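Local coordinates for protein GTN Reductase (Agrobacterium tumefaciens, PDB 5N6G) that binds FMN and probably reduces carbon-carbon double bonds at the expense of NADH or NADPH, as an ene-reductase of the Old Yellow Enzyme family, at residues Val117-Ile122 with Glu186-Ser191; Leu148-Ile153 with Arg196-Gly201; Ile98-Arg103 with Gly182-Gln187. All coordinates share one frame; numbering follows the deposited sequence.

Contact 1: Val117-Ile122 with Glu186-Ser191; sequences VAPSAI and EQFLKS
Pro-119 lies almost exactly over the centre of the Phe-188 ring, its CB 3.7 Å from the ring centroid and only 5° off the ring normal. This is a CH-pi contact, and the near-axial position leaves CB at much the same distance from all six ring carbons. The phenyl group is brought there by a first torsion that sets CG anti to the carbonyl carbon (chi1 -85°), which carries the ring off the helix and across the proline. The other edge of the pyrrolidine meets the helix itself: CG rests 3.5 Å from Gln-187 O, and CD lies 3.7 Å from CB of Gln-187, whose side chain crosses the proline at about a right angle. Ala-118 CB adds a smaller contact, 3.7 Å from Gln-187 OE1. No hydrogen bond joins the two segments, so van der Waals and CH-pi packing carries the contact, while the amide of Gln-187 is bonded through NE2 to Gly-182 O. The arrangement is plain buried packing in which the excursion after the third strand of a TIM barrel lies against the short helix that follows the fourth.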
loop_
_atom_site.group_PDB
_atom_site.type_symbol
_atom_site.label_atom_id
_atom_site.label_comp_id
_atom_site.label_asym_id
_atom_site.label_seq_id
_atom_site.Cartn_x
_atom_site.Cartn_y
_atom_site.Cartn_z
ATOM N N VAL A 117 -12.195 -14.024 2.585
ATOM C CA VAL A 117 -11.778 -14.876 1.486
ATOM C C VAL A 117 -10.267 -14.878 1.378
ATOM O O VAL A 117 -9.582 -13.911 1.740
ATOM C CB VAL A 117 -12.427 -14.427 0.154
ATOM C CG1 VAL A 117 -13.914 -14.523 0.259
ATOM C CG2 VAL A 117 -12.009 -13.016 -0.230
ATOM N N ALA A 118 -9.747 -15.977 0.835
ATOM C CA ALA A 118 -8.307 -16.167 0.722
ATOM C C ALA A 118 -8.024 -17.228 -0.334
ATOM O O ALA A 118 -8.913 -18.001 -0.699
ATOM C CB ALA A 118 -7.719 -16.581 2.074
ATOM N N PRO A 119 -6.777 -17.321 -0.816
ATOM C CA PRO A 119 -6.443 -18.433 -1.727
ATOM C C PRO A 119 -6.670 -19.800 -1.121
ATOM O O PRO A 119 -7.090 -20.732 -1.821
ATOM C CB PRO A 119 -4.962 -18.193 -2.042
ATOM C CG PRO A 119 -4.459 -17.324 -0.954
ATOM C CD PRO A 119 -5.614 -16.445 -0.589
ATOM N N SER A 120 -6.420 -19.946 0.179
ATOM C CA SER A 120 -6.591 -21.191 0.902
ATOM C C SER A 120 -7.173 -20.889 2.272
ATOM O O SER A 120 -6.943 -19.810 2.834
ATOM C CB SER A 120 -5.264 -21.943 1.084
ATOM O OG SER A 120 -4.713 -22.306 -0.170
ATOM N N ALA A 121 -7.881 -21.866 2.819
ATOM C CA ALA A 121 -8.629 -21.677 4.066
ATOM C C ALA A 121 -7.701 -21.967 5.250
ATOM O O ALA A 121 -7.808 -22.983 5.939
ATOM C CB ALA A 121 -9.866 -22.570 4.086
ATOM N N ILE A 122 -6.762 -21.041 5.453
ATOM C CA ILE A 122 -5.807 -21.084 6.566
ATOM C C ILE A 122 -5.979 -19.790 7.358
ATOM O O ILE A 122 -5.701 -18.701 6.838
ATOM C CB ILE A 122 -4.360 -21.231 6.080
ATOM C CG1 ILE A 122 -4.228 -22.473 5.195
ATOM C CG2 ILE A 122 -3.426 -21.351 7.290
ATOM C CD1 ILE A 122 -2.920 -22.506 4.419
ATOM N N GLU A 186 -0.480 -10.988 -1.665
ATOM C CA GLU A 186 0.644 -11.689 -1.048
ATOM C C GLU A 186 0.262 -13.080 -0.587
ATOM O O GLU A 186 1.101 -13.991 -0.576
ATOM C CB GLU A 186 1.182 -10.932 0.164
ATOM C CG GLU A 186 2.391 -10.157 -0.123
ATOM C CD GLU A 186 3.340 -10.004 1.068
ATOM O OE1 GLU A 186 3.147 -10.575 2.184
ATOM O OE2 GLU A 186 4.308 -9.272 0.838
ATOM N N GLN A 187 -0.979 -13.255 -0.141
ATOM C CA GLN A 187 -1.447 -14.577 0.265
ATOM C C GLN A 187 -1.377 -15.573 -0.893
ATOM O O GLN A 187 -1.023 -16.741 -0.705
ATOM C CB GLN A 187 -2.870 -14.477 0.822
ATOM C CG GLN A 187 -2.952 -13.784 2.174
ATOM C CD GLN A 187 -4.325 -13.192 2.485
ATOM O OE1 GLN A 187 -5.359 -13.760 2.138
ATOM N NE2 GLN A 187 -4.329 -12.068 3.186
ATOM N N PHE A 188 -1.695 -15.118 -2.108
ATOM C CA PHE A 188 -1.497 -15.950 -3.295
ATOM C C PHE A 188 -0.015 -16.150 -3.600
ATOM O O PHE A 188 0.398 -17.245 -4.014
ATOM C CB PHE A 188 -2.159 -15.305 -4.507
ATOM C CG PHE A 188 -3.632 -15.598 -4.682
ATOM C CD1 PHE A 188 -4.594 -14.776 -4.124
ATOM C CD2 PHE A 188 -4.057 -16.689 -5.429
ATOM C CE1 PHE A 188 -5.932 -15.050 -4.293
ATOM C CE2 PHE A 188 -5.402 -16.953 -5.632
ATOM C CZ PHE A 188 -6.341 -16.138 -5.064
ATOM N N LEU A 189 0.796 -15.108 -3.415
ATOM C CA LEU A 189 2.209 -15.165 -3.810
ATOM C C LEU A 189 3.019 -16.105 -2.932
ATOM O O LEU A 189 3.864 -16.860 -3.431
ATOM C CB LEU A 189 2.855 -13.786 -3.703
ATOM C CG LEU A 189 2.564 -12.685 -4.701
ATOM C CD1 LEU A 189 3.268 -11.427 -4.227
ATOM C CD2 LEU A 189 3.047 -13.091 -6.066
ATOM N N LYS A 190 2.827 -16.040 -1.619
ATOM C CA LYS A 190 3.735 -16.699 -0.677
ATOM C C LYS A 190 3.279 -18.114 -0.303
ATOM O O LYS A 190 2.090 -18.443 -0.274
ATOM C CB LYS A 190 3.946 -15.818 0.558
ATOM C CG LYS A 190 4.662 -14.522 0.203
ATOM C CD LYS A 190 5.031 -13.673 1.386
ATOM C CE LYS A 190 5.822 -12.448 0.937
ATOM N NZ LYS A 190 6.026 -11.426 2.009
ATOM N N SER A 191 4.252 -18.955 0.023
ATOM C CA SER A 191 3.992 -20.386 0.143
ATOM C C SER A 191 3.113 -20.733 1.341
ATOM O O SER A 191 2.337 -21.690 1.279
ATOM C CB SER A 191 5.317 -21.144 0.249
ATOM O OG SER A 191 6.098 -20.971 -0.913
#

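Contact 2: Leu148-Ile153 with Arg196-Gly201; sequences LTIDDI and RTDDYG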
loop_
_atom_site.group_PDB
_atom_site.type_symbol
_atom_site.label_atom_id
_atom_site.label_comp_id
_atom_site.label_asym_id
_atom_site.label_seq_id
_atom_site.Cartn_x
_atom_site.Cartn_y
_atom_site.Cartn_z
ATOM N N LEU A 148 -11.076 -19.185 -2.131
ATOM C CA LEU A 148 -11.695 -18.592 -3.311
ATOM C C LEU A 148 -11.879 -19.611 -4.424
ATOM O O LEU A 148 -10.976 -20.398 -4.714
ATOM C CB LEU A 148 -10.823 -17.456 -3.836
ATOM C CG LEU A 148 -10.831 -16.231 -2.951
ATOM C CD1 LEU A 148 -9.600 -15.389 -3.212
ATOM C CD2 LEU A 148 -12.130 -15.468 -3.248
ATOM N N THR A 149 -13.035 -19.567 -5.082
ATOM C CA THR A 149 -13.211 -20.290 -6.327
ATOM C C THR A 149 -12.680 -19.454 -7.497
ATOM O O THR A 149 -12.454 -18.249 -7.383
ATOM C CB THR A 149 -14.680 -20.600 -6.604
ATOM O OG1 THR A 149 -15.359 -19.371 -6.878
ATOM C CG2 THR A 149 -15.347 -21.334 -5.439
ATOM N N ILE A 150 -12.513 -20.110 -8.649
ATOM C CA ILE A 150 -12.141 -19.386 -9.866
ATOM C C ILE A 150 -13.136 -18.277 -10.162
ATOM O O ILE A 150 -12.748 -17.162 -10.532
ATOM C CB ILE A 150 -12.030 -20.358 -11.057
ATOM C CG1 ILE A 150 -11.031 -21.476 -10.756
ATOM C CG2 ILE A 150 -11.619 -19.602 -12.311
ATOM C CD1 ILE A 150 -9.625 -20.996 -10.519
ATOM N N ASP A 151 -14.436 -18.561 -10.044
ATOM C CA ASP A 151 -15.420 -17.507 -10.266
ATOM C C ASP A 151 -15.251 -16.369 -9.266
ATOM O O ASP A 151 -15.372 -15.189 -9.628
ATOM C CB ASP A 151 -16.839 -18.084 -10.191
ATOM C CG ASP A 151 -17.190 -18.941 -11.407
ATOM O OD1 ASP A 151 -16.573 -18.745 -12.478
ATOM O OD2 ASP A 151 -18.082 -19.808 -11.292
ATOM N N ASP A 152 -14.980 -16.698 -7.995
ATOM C CA ASP A 152 -14.745 -15.646 -7.005
ATOM C C ASP A 152 -13.580 -14.757 -7.412
ATOM O O ASP A 152 -13.602 -13.534 -7.192
ATOM C CB ASP A 152 -14.421 -16.239 -5.637
ATOM C CG ASP A 152 -15.555 -17.006 -5.024
ATOM O OD1 ASP A 152 -16.728 -16.732 -5.360
ATOM O OD2 ASP A 152 -15.239 -17.879 -4.174
ATOM N N ILE A 153 -12.508 -15.368 -7.916
ATOM C CA ILE A 153 -11.346 -14.597 -8.349
ATOM C C ILE A 153 -11.734 -13.634 -9.459
ATOM O O ILE A 153 -11.292 -12.477 -9.477
ATOM C CB ILE A 153 -10.206 -15.553 -8.760
ATOM C CG1 ILE A 153 -9.669 -16.290 -7.526
ATOM C CG2 ILE A 153 -9.113 -14.807 -9.511
ATOM C CD1 ILE A 153 -8.732 -17.445 -7.850
ATOM N N ARG A 196 -3.101 -24.046 -2.862
ATOM C CA ARG A 196 -3.967 -24.382 -3.984
ATOM C C ARG A 196 -3.298 -25.380 -4.910
ATOM O O ARG A 196 -2.071 -25.421 -5.040
ATOM C CB ARG A 196 -4.341 -23.141 -4.781
ATOM C CG ARG A 196 -5.048 -22.073 -4.003
ATOM C CD ARG A 196 -5.372 -20.890 -4.898
ATOM N NE ARG A 196 -6.454 -21.187 -5.838
ATOM C CZ ARG A 196 -7.749 -20.987 -5.585
ATOM N NH1 ARG A 196 -8.145 -20.508 -4.416
ATOM N NH2 ARG A 196 -8.671 -21.249 -6.510
ATOM N N THR A 197 -4.143 -26.160 -5.593
ATOM C CA THR A 197 -3.717 -27.167 -6.552
ATOM C C THR A 197 -4.188 -26.864 -7.971
ATOM O O THR A 197 -4.127 -27.752 -8.826
ATOM C CB THR A 197 -4.236 -28.540 -6.121
ATOM O OG1 THR A 197 -5.668 -28.501 -6.079
ATOM C CG2 THR A 197 -3.694 -28.903 -4.751
ATOM N N ASP A 198 -4.668 -25.657 -8.244
ATOM C CA ASP A 198 -5.091 -25.256 -9.579
ATOM C C ASP A 198 -4.036 -24.327 -10.192
ATOM O O ASP A 198 -2.878 -24.296 -9.745
ATOM C CB ASP A 198 -6.487 -24.620 -9.517
ATOM C CG ASP A 198 -6.542 -23.318 -8.687
ATOM O OD1 ASP A 198 -5.511 -22.860 -8.129
ATOM O OD2 ASP A 198 -7.660 -22.753 -8.609
ATOM N N ASP A 199 -4.431 -23.556 -11.209
ATOM C CA ASP A 199 -3.499 -22.679 -11.911
ATOM C C ASP A 199 -3.009 -21.516 -11.058
ATOM O O ASP A 199 -2.136 -20.772 -11.518
ATOM C CB ASP A 199 -4.144 -22.086 -13.172
ATOM C CG ASP A 199 -4.373 -23.108 -14.263
ATOM O OD1 ASP A 199 -3.832 -24.231 -14.165
ATOM O OD2 ASP A 199 -5.103 -22.770 -15.219
ATOM N N TYR A 200 -3.551 -21.321 -9.857
ATOM C CA TYR A 200 -3.131 -20.235 -8.982
ATOM C C TYR A 200 -2.238 -20.714 -7.838
ATOM O O TYR A 200 -1.921 -19.921 -6.947
ATOM C CB TYR A 200 -4.355 -19.518 -8.425
ATOM C CG TYR A 200 -5.071 -18.722 -9.463
ATOM C CD1 TYR A 200 -4.672 -17.437 -9.758
ATOM C CD2 TYR A 200 -6.124 -19.272 -10.176
ATOM C CE1 TYR A 200 -5.304 -16.697 -10.730
ATOM C CE2 TYR A 200 -6.767 -18.546 -11.141
ATOM C CZ TYR A 200 -6.349 -17.260 -11.422
ATOM O OH TYR A 200 -6.988 -16.523 -12.388
ATOM N N GLY A 201 -1.806 -21.978 -7.849
ATOM C CA GLY A 201 -0.940 -22.480 -6.803
ATOM C C GLY A 201 0.180 -23.333 -7.354
ATOM O O GLY A 201 0.159 -23.766 -8.509
#
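Arg-196 holds the carbonyl of Leu-148 end-on, with NH1 at 2.8 Å and NH2 at 3.0 Å from the same O atom. That oxygen lies exactly in the guanidinium plane, and the NH1 bond is the straighter of the two, 154° at its hydrogen against 141°. The side carrying NE and NH2 is taken by Asp-198 of its own segment: NE meets OD1 at 3.0 Å and NH2 meets OD2 at 2.8 Å, a side-on salt bridge that fixes the rotation of the planar group and probably offsets part of its positive charge. NH1 also reaches Pro-119 O. The carboxylate is steadied by Tyr-200 N, which approaches OD1 from the opposite face of its plane to Arg-196 NE and closes an Asx turn.

Packing spreads outward from this polar centre. Ile-153 CD1 covers one face of the guanidinium, offset toward its rim, and one face of the Tyr-200 ring in a CH-pi contact, 4.0 Å from the ring centroid. Ile-150, with chi1 and chi2 both near -60°, folds its CD1 to the edge of the same ring, 3.8 Å from CE2; the methyl also meets Asp-198 OD2 tip to tip. The ring's hydroxyl is bonded to Glu-213, on helix 204-222, while Phe-188 packs against Leu-148, Ile-153, Arg-196 and Tyr-200. On the helical side Thr-149 and Asp-152 exchange backbone-to-side-chain bonds, Asp-152 N to Thr-149 OG1 at 2.9 Å. This capping box starts helix 150-169, an outer helix of the TIM barrel that an arginine-aspartate pair joins to the loop before helix 204-222.

Contact 3: Ile98-Arg103 with Gly182-Gln187; sequences IWHVGR and GYLIEQ. With 8OZ (2-Phenylacrylic acid), chain C.
Trp-99 turns the edge of its indole against the face of Tyr-183, planes at 89°, with NE1 only 3.4 Å from Tyr-183 CG. The tryptophan reaches this place because its CG stands anti to the backbone N (chi1 -166°). On the same side of the tyrosine ring, Val-101 puts CB 3.8 Å from Tyr-183 CD1 and lays CG1 over a face of the indole. The packing stays dense beyond the pair, where Leu-184 CD2 sits over the His-100 ring, 3.8 Å from its centroid, in a CH-pi contact. The imidazole is held by Gly-102 N, which donates to ND1 in the ring plane. Gly-102, at positive phi, lets its CA come within 3.6 Å of Gln-187 OE1 and 3.7 Å of Leu-184 CD1.

The contact lies at the mouth of a flavin-binding TIM barrel, where Trp-99 and Tyr-183 line the ligand pocket: strand 94-99 runs out into a loop that meets the start of helix 184-189, with Leu-184 N bonded to His-100 O at 3.1 Å. Further along, the amide of Gln-187 bridges the loop, NE2 giving to Val-101 O and OE1 accepting from Arg-103 N at 3.0 Å, in a bond of 168° at the hydrogen.

The margins are wetter. One water donates to His-100 O and accepts from Ile-185 N; a second links Arg-103 NE to Gly-182 O, while Arg-103 NH1 turns to Ile-122 O. Toward the pocket the fit is close again: 2-phenylacrylic acid brings its terminal alkene carbon, atom C, to 3.2 Å from Trp-99 CZ2 and its carboxylate to the edge of Tyr-183, whose hydroxyl is bonded to Tyr-65. His-178, stacked on Trp-99 and edge-to-face with Tyr-183, and Asn-181 both hydrogen-bond the ligand.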
loop_
_atom_site.group_PDB
_atom_site.type_symbol
_atom_site.label_atom_id
_atom_site.label_comp_id
_atom_site.label_asym_id
_atom_site.label_seq_id
_atom_site.Cartn_x
_atom_site.Cartn_y
_atom_site.Cartn_z
ATOM N N ILE A 98 -5.010 0.909 -3.448
ATOM C CA ILE A 98 -6.231 0.115 -3.542
ATOM C C ILE A 98 -5.964 -1.274 -2.967
ATOM O O ILE A 98 -4.954 -1.923 -3.276
ATOM C CB ILE A 98 -6.771 0.084 -4.985
ATOM C CG1 ILE A 98 -5.788 -0.534 -5.986
ATOM C CG2 ILE A 98 -7.196 1.527 -5.396
ATOM C CD1 ILE A 98 -6.403 -0.645 -7.418
ATOM N N TRP A 99 -6.863 -1.724 -2.105
ATOM C CA TRP A 99 -6.558 -2.738 -1.110
ATOM C C TRP A 99 -7.603 -3.847 -1.101
ATOM O O TRP A 99 -8.792 -3.592 -1.255
ATOM C CB TRP A 99 -6.535 -2.065 0.233
ATOM C CG TRP A 99 -5.945 -2.778 1.399
ATOM C CD1 TRP A 99 -5.121 -3.868 1.404
ATOM C CD2 TRP A 99 -6.091 -2.370 2.759
ATOM N NE1 TRP A 99 -4.751 -4.163 2.701
ATOM C CE2 TRP A 99 -5.336 -3.261 3.553
ATOM C CE3 TRP A 99 -6.793 -1.333 3.381
ATOM C CZ2 TRP A 99 -5.255 -3.129 4.928
ATOM C CZ3 TRP A 99 -6.725 -1.202 4.734
ATOM C CH2 TRP A 99 -5.972 -2.102 5.508
ATOM N N HIS A 100 -7.147 -5.073 -0.908
ATOM C CA HIS A 100 -8.000 -6.183 -0.514
ATOM C C HIS A 100 -7.233 -6.960 0.538
ATOM O O HIS A 100 -6.119 -7.435 0.286
ATOM C CB HIS A 100 -8.381 -7.092 -1.703
ATOM C CG HIS A 100 -9.499 -8.029 -1.406
ATOM N ND1 HIS A 100 -9.484 -8.913 -0.351
ATOM C CD2 HIS A 100 -10.679 -8.217 -2.043
ATOM C CE1 HIS A 100 -10.622 -9.588 -0.335
ATOM N NE2 HIS A 100 -11.359 -9.193 -1.359
ATOM N N VAL A 101 -7.825 -7.094 1.715
ATOM C CA VAL A 101 -7.137 -7.725 2.839
ATOM C C VAL A 101 -7.117 -9.243 2.804
ATOM O O VAL A 101 -6.361 -9.851 3.576
ATOM C CB VAL A 101 -7.761 -7.352 4.190
ATOM C CG1 VAL A 101 -7.654 -5.858 4.393
ATOM C CG2 VAL A 101 -9.208 -7.813 4.290
ATOM N N GLY A 102 -7.926 -9.872 1.963
ATOM C CA GLY A 102 -8.032 -11.322 2.005
ATOM C C GLY A 102 -8.389 -11.837 3.381
ATOM O O GLY A 102 -9.365 -11.407 4.000
ATOM N N ARG A 103 -7.598 -12.791 3.886
ATOM C CA ARG A 103 -7.941 -13.451 5.139
ATOM C C ARG A 103 -7.827 -12.563 6.380
ATOM O O ARG A 103 -8.252 -12.996 7.459
ATOM C CB ARG A 103 -7.065 -14.683 5.344
ATOM C CG ARG A 103 -5.606 -14.372 5.658
ATOM C CD ARG A 103 -4.812 -15.672 5.763
ATOM N NE ARG A 103 -3.423 -15.423 6.153
ATOM C CZ ARG A 103 -2.647 -16.316 6.756
ATOM N NH1 ARG A 103 -3.068 -17.545 7.040
ATOM N NH2 ARG A 103 -1.404 -15.978 7.088
ATOM N N GLY A 182 1.264 -9.178 3.602
ATOM C CA GLY A 182 0.430 -10.328 3.950
ATOM C C GLY A 182 -1.030 -10.241 3.564
ATOM O O GLY A 182 -1.816 -11.043 4.070
ATOM N N TYR A 183 -1.424 -9.296 2.720
ATOM C CA TYR A 183 -2.820 -9.171 2.322
ATOM C C TYR A 183 -3.094 -10.060 1.106
ATOM O O TYR A 183 -2.343 -10.997 0.833
ATOM C CB TYR A 183 -3.178 -7.697 2.159
ATOM C CG TYR A 183 -3.115 -7.019 3.524
ATOM C CD1 TYR A 183 -4.010 -7.352 4.521
ATOM C CD2 TYR A 183 -2.127 -6.087 3.828
ATOM C CE1 TYR A 183 -3.968 -6.742 5.774
ATOM C CE2 TYR A 183 -2.067 -5.491 5.092
ATOM C CZ TYR A 183 -2.997 -5.814 6.043
ATOM O OH TYR A 183 -2.958 -5.233 7.286
ATOM N N LEU A 184 -4.225 -9.861 0.433
ATOM C CA LEU A 184 -4.727 -10.899 -0.482
ATOM C C LEU A 184 -3.697 -11.290 -1.538
ATOM O O LEU A 184 -3.499 -12.482 -1.797
ATOM C CB LEU A 184 -6.014 -10.449 -1.162
ATOM C CG LEU A 184 -6.635 -11.497 -2.104
ATOM C CD1 LEU A 184 -7.128 -12.701 -1.331
ATOM C CD2 LEU A 184 -7.767 -10.877 -2.952
ATOM N N ILE A 185 -3.112 -10.313 -2.230
ATOM C CA ILE A 185 -2.220 -10.654 -3.333
ATOM C C ILE A 185 -1.022 -11.419 -2.805
ATOM O O ILE A 185 -0.588 -12.411 -3.406
ATOM C CB ILE A 185 -1.812 -9.395 -4.114
ATOM C CG1 ILE A 185 -3.050 -8.778 -4.782
ATOM C CG2 ILE A 185 -0.797 -9.742 -5.203
ATOM C CD1 ILE A 185 -2.817 -7.430 -5.443
ATOM N N GLU A 186 -0.480 -10.988 -1.665
ATOM C CA GLU A 186 0.644 -11.689 -1.048
ATOM C C GLU A 186 0.262 -13.080 -0.587
ATOM O O GLU A 186 1.101 -13.991 -0.576
ATOM C CB GLU A 186 1.182 -10.932 0.164
ATOM C CG GLU A 186 2.391 -10.157 -0.123
ATOM C CD GLU A 186 3.340 -10.004 1.068
ATOM O OE1 GLU A 186 3.147 -10.575 2.184
ATOM O OE2 GLU A 186 4.308 -9.272 0.838
ATOM N N GLN A 187 -0.979 -13.255 -0.141
ATOM C CA GLN A 187 -1.447 -14.577 0.265
ATOM C C GLN A 187 -1.377 -15.573 -0.893
ATOM O O GLN A 187 -1.023 -16.741 -0.705
ATOM C CB GLN A 187 -2.870 -14.477 0.822
ATOM C CG GLN A 187 -2.952 -13.784 2.174
ATOM C CD GLN A 187 -4.325 -13.192 2.485
ATOM O OE1 GLN A 187 -5.359 -13.760 2.138
ATOM N NE2 GLN A 187 -4.329 -12.068 3.186
HETATM C C4 8OZ C . -1.167 -1.019 10.208
HETATM C C5 8OZ C . -2.421 -1.233 10.732
HETATM C C6 8OZ C . -3.419 -1.738 9.929
HETATM C C7 8OZ C . -3.171 -2.014 8.596
HETATM C C8 8OZ C . -0.417 -2.650 6.149
HETATM C C 8OZ C . -2.581 -1.581 5.706
HETATM O O 8OZ C . -0.121 -2.685 4.978
HETATM C C1 8OZ C . -1.679 -1.973 6.594
HETATM C C2 8OZ C . -1.914 -1.785 8.053
HETATM C C3 8OZ C . -0.906 -1.297 8.878
HETATM O O1 8OZ C . 0.321 -3.210 7.077
HETATM O O HOH W 1 -3.607 -7.431 -1.362
HETATM O O HOH W 2 -1.623 -13.165 5.769
#

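How the contacts relate
From the N terminus, the chain leaves strand 94-99 through 98-103, crosses the short strand 117-118 in 117-122, and enters helix 150-169 through 148-153. It then returns by strand 174-178 to 182-187 and 186-191, and reaches 196-201 before helix 204-222. Contact 3 closes the longest loop, 78 residues; contact 1, closing 63, begins inside that loop and ends on the same helix, sharing Glu-186 and Gln-187. Contact 2 closes 42 residues and crosses both. Contacts 1 and 2 meet through Ala-118 O and Leu-148 N, and contacts 1 and 3 where Val-117 packs on His-100. Together they tie the barrel mouth, beside the ligand, to its outer helices.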